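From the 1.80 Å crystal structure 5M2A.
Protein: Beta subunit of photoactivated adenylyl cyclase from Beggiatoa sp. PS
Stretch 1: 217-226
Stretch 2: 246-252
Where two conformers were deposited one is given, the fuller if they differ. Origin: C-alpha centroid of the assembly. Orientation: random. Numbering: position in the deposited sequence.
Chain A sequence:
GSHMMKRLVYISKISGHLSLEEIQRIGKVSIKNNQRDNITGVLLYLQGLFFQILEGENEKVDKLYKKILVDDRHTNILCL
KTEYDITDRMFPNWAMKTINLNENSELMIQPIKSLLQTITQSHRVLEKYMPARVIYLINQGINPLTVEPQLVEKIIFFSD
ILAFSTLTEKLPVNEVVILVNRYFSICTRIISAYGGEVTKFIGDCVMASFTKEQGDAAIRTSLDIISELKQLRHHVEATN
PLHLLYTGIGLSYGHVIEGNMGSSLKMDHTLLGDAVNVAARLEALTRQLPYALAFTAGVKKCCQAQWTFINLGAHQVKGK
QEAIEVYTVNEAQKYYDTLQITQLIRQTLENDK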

# COMPACT_ATOMS: atom_id res chain seq x y z
N ALA A 217 -11.20 19.72 -11.07
CA ALA A 217 -10.03 19.52 -10.22
C ALA A 217 -9.07 18.50 -10.83
O ALA A 217 -7.84 18.65 -10.70
N ALA A 218 -9.60 17.47 -11.48
CA ALA A 218 -8.76 16.46 -12.13
C ALA A 218 -7.96 17.06 -13.29
O ALA A 218 -6.78 16.73 -13.48
N ILE A 219 -8.59 17.92 -14.09
CA ILE A 219 -7.88 18.57 -15.19
C ILE A 219 -6.83 19.53 -14.63
O ILE A 219 -5.68 19.56 -15.08
N ARG A 220 -7.22 20.34 -13.65
CA ARG A 220 -6.29 21.30 -13.03
C ARG A 220 -5.12 20.58 -12.37
O ARG A 220 -3.97 21.05 -12.45
N THR A 221 -5.39 19.49 -11.67
CA THR A 221 -4.32 18.65 -11.14
C THR A 221 -3.32 18.31 -12.23
O THR A 221 -2.11 18.49 -12.07
N SER A 222 -3.82 17.78 -13.34
CA SER A 222 -2.96 17.34 -14.43
C SER A 222 -2.13 18.49 -14.99
O SER A 222 -0.93 18.35 -15.24
N LEU A 223 -2.77 19.63 -15.24
CA LEU A 223 -2.04 20.78 -15.77
C LEU A 223 -1.03 21.31 -14.76
O LEU A 223 0.07 21.73 -15.13
N ASP A 224 -1.40 21.31 -13.49
CA ASP A 224 -0.47 21.78 -12.46
C ASP A 224 0.75 20.88 -12.37
O ASP A 224 1.88 21.37 -12.18
N ILE A 225 0.56 19.57 -12.49
CA ILE A 225 1.69 18.64 -12.53
C ILE A 225 2.61 18.99 -13.69
O ILE A 225 3.83 19.14 -13.53
N ILE A 226 2.03 19.08 -14.88
CA ILE A 226 2.81 19.42 -16.07
C ILE A 226 3.54 20.74 -15.86
O ILE A 226 4.73 20.87 -16.18
N TYR A 246 9.57 14.76 -17.86
CA TYR A 246 8.29 15.06 -18.48
C TYR A 246 7.27 14.00 -18.09
O TYR A 246 7.62 12.87 -17.75
N THR A 247 6.00 14.36 -18.19
CA THR A 247 4.96 13.40 -17.83
C THR A 247 3.91 13.34 -18.94
O THR A 247 3.79 14.25 -19.76
N GLY A 248 3.20 12.23 -18.98
CA GLY A 248 1.97 12.11 -19.76
C GLY A 248 0.89 11.67 -18.82
O GLY A 248 1.15 10.93 -17.85
N ILE A 249 -0.34 12.13 -19.04
CA ILE A 249 -1.41 11.87 -18.09
C ILE A 249 -2.64 11.40 -18.84
O ILE A 249 -2.98 11.97 -19.88
N GLY A 250 -3.29 10.36 -18.32
CA GLY A 250 -4.57 9.91 -18.85
C GLY A 250 -5.63 9.97 -17.77
O GLY A 250 -5.36 9.69 -16.60
N LEU A 251 -6.85 10.33 -18.17
CA LEU A 251 -7.98 10.34 -17.25
C LEU A 251 -9.15 9.60 -17.87
O LEU A 251 -9.43 9.74 -19.06
N SER A 252 -9.87 8.84 -17.04
CA SER A 252 -11.07 8.17 -17.51
C SER A 252 -12.16 8.36 -16.47
O SER A 252 -11.91 8.84 -15.37

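A helix packs against a nearly antiparallel β-strand through a small, almost wholly apolar contact, with no hydrogen bond crossing between the two. The helix of 217-226 and the strand 247-252 run at 173° between their N-to-C directions, their axes approach to 9.3 Å, and together they bury 307 Å². Because the directions oppose, the register descends the strand as it climbs the helix: A218 lies nearest L251, S222 nearest I249 and I226 nearest T247, with CA-CA distances of 8.0, 6.8 and 6.6 Å. The four-residue spacing on the helix matches the two-residue spacing on the strand, so each successive turn of the helix meets the next alternate residue of the strand.

On the strand, T247, I249 and L251 point their CA-to-CB bonds toward the helix. The intervening G248 and G250 have no side chains and make no contact with it. L251 (chi1 m, chi2 t) packs on A218 and I219, near the beginning of stretch 1: its CD1 lies 4.2 Å from CB of A218 and 3.6 Å from CD1 of I219. A218 points toward the strand, and its methyl is the side-chain group that meets CD1 of L251. I219 starts away from the strand, but its m,m rotamer brings CD1 back to L251.

I249 (m, t) occupies the middle. Its CD1 sits 3.5 Å from the backbone O of S222, 4.2 Å from CB of I225 and 4.2 Å from CG1 of I226, so a single methyl reaches three helix residues. S222 also points toward the strand, yet its hydroxyl finds its partner within the helix: in the m rotamer, OG donates to O of A218 at 2.9 Å. With that bond made inside the helix, OG of S222 lies 3.6 Å from CG2 of I249 and 3.9 Å from CD2 of L251, both van der Waals contacts.

At the far end, T247 (chi1 t) offers its methyl: CG2 lies 4.0 Å from CG2 of I225 and 3.9 Å from CG1 of I226, while OG1 is hydrogen-bonded elsewhere in the structure. I225 (m, m) points toward the strand from CB, but the end of its side chain leads away. I226 (m, t) does the reverse, leaving CA sideways and bringing its end nearer.

The remaining helix residues take no part. T221, sideways and in the m rotamer, donates OG1 to O of A217 at 2.7 Å; L223 points away, and R220 and D224 are out of reach.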

# COMPACT_ATOMS: atom_id res chain seq x y z
CB ALA A 217 -10.46 19.06 -8.83
CB ALA A 218 -9.64 15.31 -12.63
CB ILE A 219 -8.87 19.31 -16.10
CG1 ILE A 219 -9.90 18.32 -16.67
CG2 ILE A 219 -8.14 20.07 -17.21
CD1 ILE A 219 -9.31 17.30 -17.58
CB ARG A 220 -7.04 22.16 -12.01
CG ARG A 220 -8.05 23.07 -12.65
CD ARG A 220 -8.91 23.82 -11.62
NE ARG A 220 -9.79 24.73 -12.34
CZ ARG A 220 -11.04 25.00 -11.97
NH1 ARG A 220 -11.54 24.42 -10.89
NH2 ARG A 220 -11.78 25.85 -12.67
CB THR A 221 -4.92 17.38 -10.56
OG1 THR A 221 -5.64 17.69 -9.36
CG2 THR A 221 -3.82 16.38 -10.25
CB SER A 222 -3.82 16.71 -15.53
OG SER A 222 -4.59 15.65 -14.98
CB LEU A 223 -3.01 21.88 -16.18
CG LEU A 223 -4.02 21.45 -17.24
CD1 LEU A 223 -5.10 22.52 -17.41
CD2 LEU A 223 -3.31 21.17 -18.56
CB ASP A 224 -1.17 21.87 -11.10
CG ASP A 224 -2.04 23.11 -10.97
OD1 ASP A 224 -2.19 23.85 -11.98
OD2 ASP A 224 -2.59 23.36 -9.87
CB ILE A 225 1.19 17.19 -12.67
CG1 ILE A 225 0.41 16.76 -11.44
CG2 ILE A 225 2.37 16.25 -12.91
CD1 ILE A 225 1.21 16.81 -10.22
CB ILE A 226 1.88 19.48 -17.29
CG1 ILE A 226 1.32 18.09 -17.60
CG2 ILE A 226 2.57 20.14 -18.50
CD1 ILE A 226 0.08 18.14 -18.50
CB TYR A 246 8.39 15.09 -20.01
CG TYR A 246 9.40 16.04 -20.57
CD1 TYR A 246 10.76 15.77 -20.49
CD2 TYR A 246 9.00 17.19 -21.24
CE1 TYR A 246 11.69 16.62 -21.02
CE2 TYR A 246 9.93 18.06 -21.78
CZ TYR A 246 11.27 17.77 -21.66
OH TYR A 246 12.19 18.63 -22.20
CB THR A 247 4.31 13.76 -16.48
OG1 THR A 247 3.49 12.68 -16.03
CG2 THR A 247 3.48 15.02 -16.59
CB ILE A 249 -1.73 13.11 -17.23
CG1 ILE A 249 -0.46 13.56 -16.50
CG2 ILE A 249 -2.85 12.81 -16.23
CD1 ILE A 249 -0.56 14.87 -15.75
CB LEU A 251 -8.43 11.76 -16.92
CG LEU A 251 -7.41 12.80 -16.49
CD1 LEU A 251 -8.09 14.15 -16.41
CD2 LEU A 251 -6.79 12.43 -15.15
CB SER A 252 -10.83 6.68 -17.75
OG SER A 252 -10.58 6.04 -16.51